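Local coordinates for protein LYND (Lyngbya aestuarii, PDB 4V1T) that probably uses ATP and magnesium to cyclise residues of cyanobactin precursor peptides into heterocycles, as a YcaO-type cyclodehydratase that binds the leader peptide, at residues Phe744-Tyr750 with Leu763-Asn769. Numbering follows the deposited sequence.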
loop_
_atom_site.group_PDB
_atom_site.type_symbol
_atom_site.label_atom_id
_atom_site.label_comp_id
_atom_site.label_asym_id
_atom_site.label_seq_id
_atom_site.Cartn_x
_atom_site.Cartn_y
_atom_site.Cartn_z
ATOM N N PHE B 744 4.860 -45.338 -6.966
ATOM C CA PHE B 744 4.276 -46.559 -6.422
ATOM C C PHE B 744 5.299 -47.582 -5.946
ATOM O O PHE B 744 5.040 -48.789 -5.987
ATOM C CB PHE B 744 3.366 -47.206 -7.473
ATOM C CG PHE B 744 2.268 -46.305 -7.957
ATOM C CD1 PHE B 744 1.647 -45.419 -7.088
ATOM C CD2 PHE B 744 1.841 -46.355 -9.274
ATOM C CE1 PHE B 744 0.639 -44.584 -7.522
ATOM C CE2 PHE B 744 0.824 -45.525 -9.718
ATOM C CZ PHE B 744 0.219 -44.642 -8.844
ATOM N N GLY B 745 6.447 -47.109 -5.480
ATOM C CA GLY B 745 7.427 -47.991 -4.855
ATOM C C GLY B 745 6.888 -48.542 -3.544
ATOM O O GLY B 745 5.977 -47.969 -2.950
ATOM N N GLU B 746 7.446 -49.660 -3.100
ATOM C CA GLU B 746 7.000 -50.315 -1.873
ATOM C C GLU B 746 7.185 -49.404 -0.655
ATOM O O GLU B 746 8.039 -48.525 -0.654
ATOM C CB GLU B 746 7.763 -51.634 -1.666
ATOM C CG GLU B 746 9.253 -51.475 -1.354
ATOM C CD GLU B 746 9.998 -52.808 -1.311
ATOM O OE1 GLU B 746 9.405 -53.856 -1.645
ATOM O OE2 GLU B 746 11.190 -52.809 -0.948
ATOM N N GLY B 747 6.366 -49.619 0.369
ATOM C CA GLY B 747 6.453 -48.861 1.605
ATOM C C GLY B 747 5.106 -48.430 2.168
ATOM O O GLY B 747 4.123 -49.164 2.135
ATOM N N ARG B 748 5.080 -47.212 2.685
ATOM C CA ARG B 748 3.933 -46.687 3.400
ATOM C C ARG B 748 2.645 -46.654 2.568
ATOM O O ARG B 748 1.547 -46.851 3.101
ATOM C CB ARG B 748 4.249 -45.271 3.907
ATOM C CG ARG B 748 5.309 -45.202 4.991
ATOM C CD ARG B 748 5.575 -43.770 5.428
ATOM N NE ARG B 748 4.342 -43.056 5.744
ATOM C CZ ARG B 748 3.734 -43.088 6.927
ATOM N NH1 ARG B 748 4.229 -43.805 7.930
ATOM N NH2 ARG B 748 2.617 -42.398 7.112
ATOM N N LEU B 749 2.781 -46.393 1.273
ATOM C CA LEU B 749 1.622 -46.293 0.390
ATOM C C LEU B 749 0.761 -47.553 0.463
ATOM O O LEU B 749 -0.468 -47.482 0.462
ATOM C CB LEU B 749 2.071 -46.042 -1.050
ATOM C CG LEU B 749 0.958 -45.763 -2.060
ATOM C CD1 LEU B 749 0.259 -44.438 -1.770
ATOM C CD2 LEU B 749 1.519 -45.766 -3.467
ATOM N N TYR B 750 1.416 -48.700 0.551
ATOM C CA TYR B 750 0.733 -49.990 0.617
ATOM C C TYR B 750 0.444 -50.392 2.060
ATOM O O TYR B 750 -0.621 -50.938 2.357
ATOM C CB TYR B 750 1.587 -51.083 -0.070
ATOM C CG TYR B 750 1.902 -50.791 -1.530
ATOM C CD1 TYR B 750 1.052 -51.213 -2.541
ATOM C CD2 TYR B 750 3.038 -50.080 -1.894
ATOM C CE1 TYR B 750 1.326 -50.940 -3.870
ATOM C CE2 TYR B 750 3.320 -49.807 -3.227
ATOM C CZ TYR B 750 2.457 -50.231 -4.204
ATOM O OH TYR B 750 2.739 -49.959 -5.519
ATOM N N LEU B 763 -3.221 -53.324 -1.411
ATOM C CA LEU B 763 -3.442 -53.280 -2.849
ATOM C C LEU B 763 -2.138 -53.620 -3.548
ATOM O O LEU B 763 -1.062 -53.485 -2.966
ATOM C CB LEU B 763 -3.936 -51.899 -3.291
ATOM C CG LEU B 763 -5.315 -51.450 -2.804
ATOM C CD1 LEU B 763 -5.546 -50.017 -3.242
ATOM C CD2 LEU B 763 -6.425 -52.346 -3.319
ATOM N N THR B 764 -2.233 -54.084 -4.793
ATOM C CA THR B 764 -1.052 -54.257 -5.624
ATOM C C THR B 764 -0.805 -52.960 -6.373
ATOM O O THR B 764 -1.673 -52.078 -6.404
ATOM C CB THR B 764 -1.214 -55.412 -6.632
ATOM O OG1 THR B 764 -2.268 -55.104 -7.550
ATOM C CG2 THR B 764 -1.538 -56.705 -5.909
ATOM N N GLU B 765 0.374 -52.842 -6.976
ATOM C CA GLU B 765 0.734 -51.646 -7.730
ATOM C C GLU B 765 -0.264 -51.389 -8.849
ATOM O O GLU B 765 -0.587 -50.240 -9.146
ATOM C CB GLU B 765 2.145 -51.781 -8.307
ATOM C CG GLU B 765 2.530 -50.691 -9.301
ATOM C CD GLU B 765 4.006 -50.700 -9.654
ATOM O OE1 GLU B 765 4.722 -51.634 -9.229
ATOM O OE2 GLU B 765 4.449 -49.767 -10.352
ATOM N N ALA B 766 -0.762 -52.468 -9.451
ATOM C CA ALA B 766 -1.678 -52.364 -10.571
ATOM C C ALA B 766 -3.056 -51.854 -10.158
ATOM O O ALA B 766 -3.817 -51.390 -11.000
ATOM C CB ALA B 766 -1.806 -53.716 -11.258
ATOM N N GLN B 767 -3.373 -51.951 -8.870
ATOM C CA GLN B 767 -4.669 -51.524 -8.349
ATOM C C GLN B 767 -4.626 -50.110 -7.804
ATOM O O GLN B 767 -5.638 -49.606 -7.333
ATOM C CB GLN B 767 -5.135 -52.455 -7.234
ATOM C CG GLN B 767 -5.318 -53.895 -7.664
ATOM C CD GLN B 767 -5.612 -54.805 -6.492
ATOM O OE1 GLN B 767 -4.790 -54.965 -5.588
ATOM N NE2 GLN B 767 -6.797 -55.400 -6.494
ATOM N N MET B 768 -3.458 -49.478 -7.847
ATOM C CA MET B 768 -3.357 -48.080 -7.440
ATOM C C MET B 768 -4.147 -47.216 -8.411
ATOM O O MET B 768 -4.272 -47.548 -9.585
ATOM C CB MET B 768 -1.898 -47.619 -7.375
ATOM C CG MET B 768 -1.112 -48.164 -6.184
ATOM S SD MET B 768 -1.862 -47.761 -4.604
ATOM C CE MET B 768 -0.893 -48.689 -3.431
ATOM N N ASN B 769 -4.692 -46.113 -7.903
ATOM C CA ASN B 769 -5.513 -45.214 -8.702
ATOM C C ASN B 769 -4.799 -44.856 -10.001
ATOM O O ASN B 769 -3.709 -44.289 -9.965
ATOM C CB ASN B 769 -5.823 -43.944 -7.910
ATOM C CG ASN B 769 -6.966 -43.144 -8.500
ATOM O OD1 ASN B 769 -7.308 -43.280 -9.676
ATOM N ND2 ASN B 769 -7.565 -42.297 -7.677
HETATM O O HOH W 1 -2.698 -51.002 0.213
#
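The backbones of 744-750 and 763-769 come closest at two places: CA of Phe744 lies 6.3 Å from CA of Glu765, and CA of Tyr750 lies 6.3 Å from CA of Leu763. No direct hydrogen bond joins them. One water bridges the gap, donating to Tyr750 O (3.0 Å) and accepting from Leu763 N (2.9 Å). Gly747 occupies the N-cap position, just before helix 748-755. Residues 765-767 form a short 3-10 turn, and Thr764 N donates a hydrogen bond to Gln767 OE1 (2.8 Å). The Met768 side chain spans two aromatic rings, with CB over a face of Phe744 and CE over a face of Tyr750. CB is 3.9 Å from the Phe744 ring centroid, a CH-pi contact. SD makes oblique Met-aromatic contacts, 5.4 Å from the Phe744 centroid and 5.2 Å from that of Tyr750. Met768 CE also packs on Leu749 CG (3.7 Å). The loop after helix 748-755, near the C-terminus of the chain, runs back beside the start of that helix, and Met768 also touches Tyr560 and Asn561 at the end of helix 538-561. Tyr750 OH donates to Phe744 O at 2.6 Å, within its own segment. The same OH lies 3.4 Å from Glu765 CB. The Glu765 carboxylate is hydrogen-bonded to Ser460.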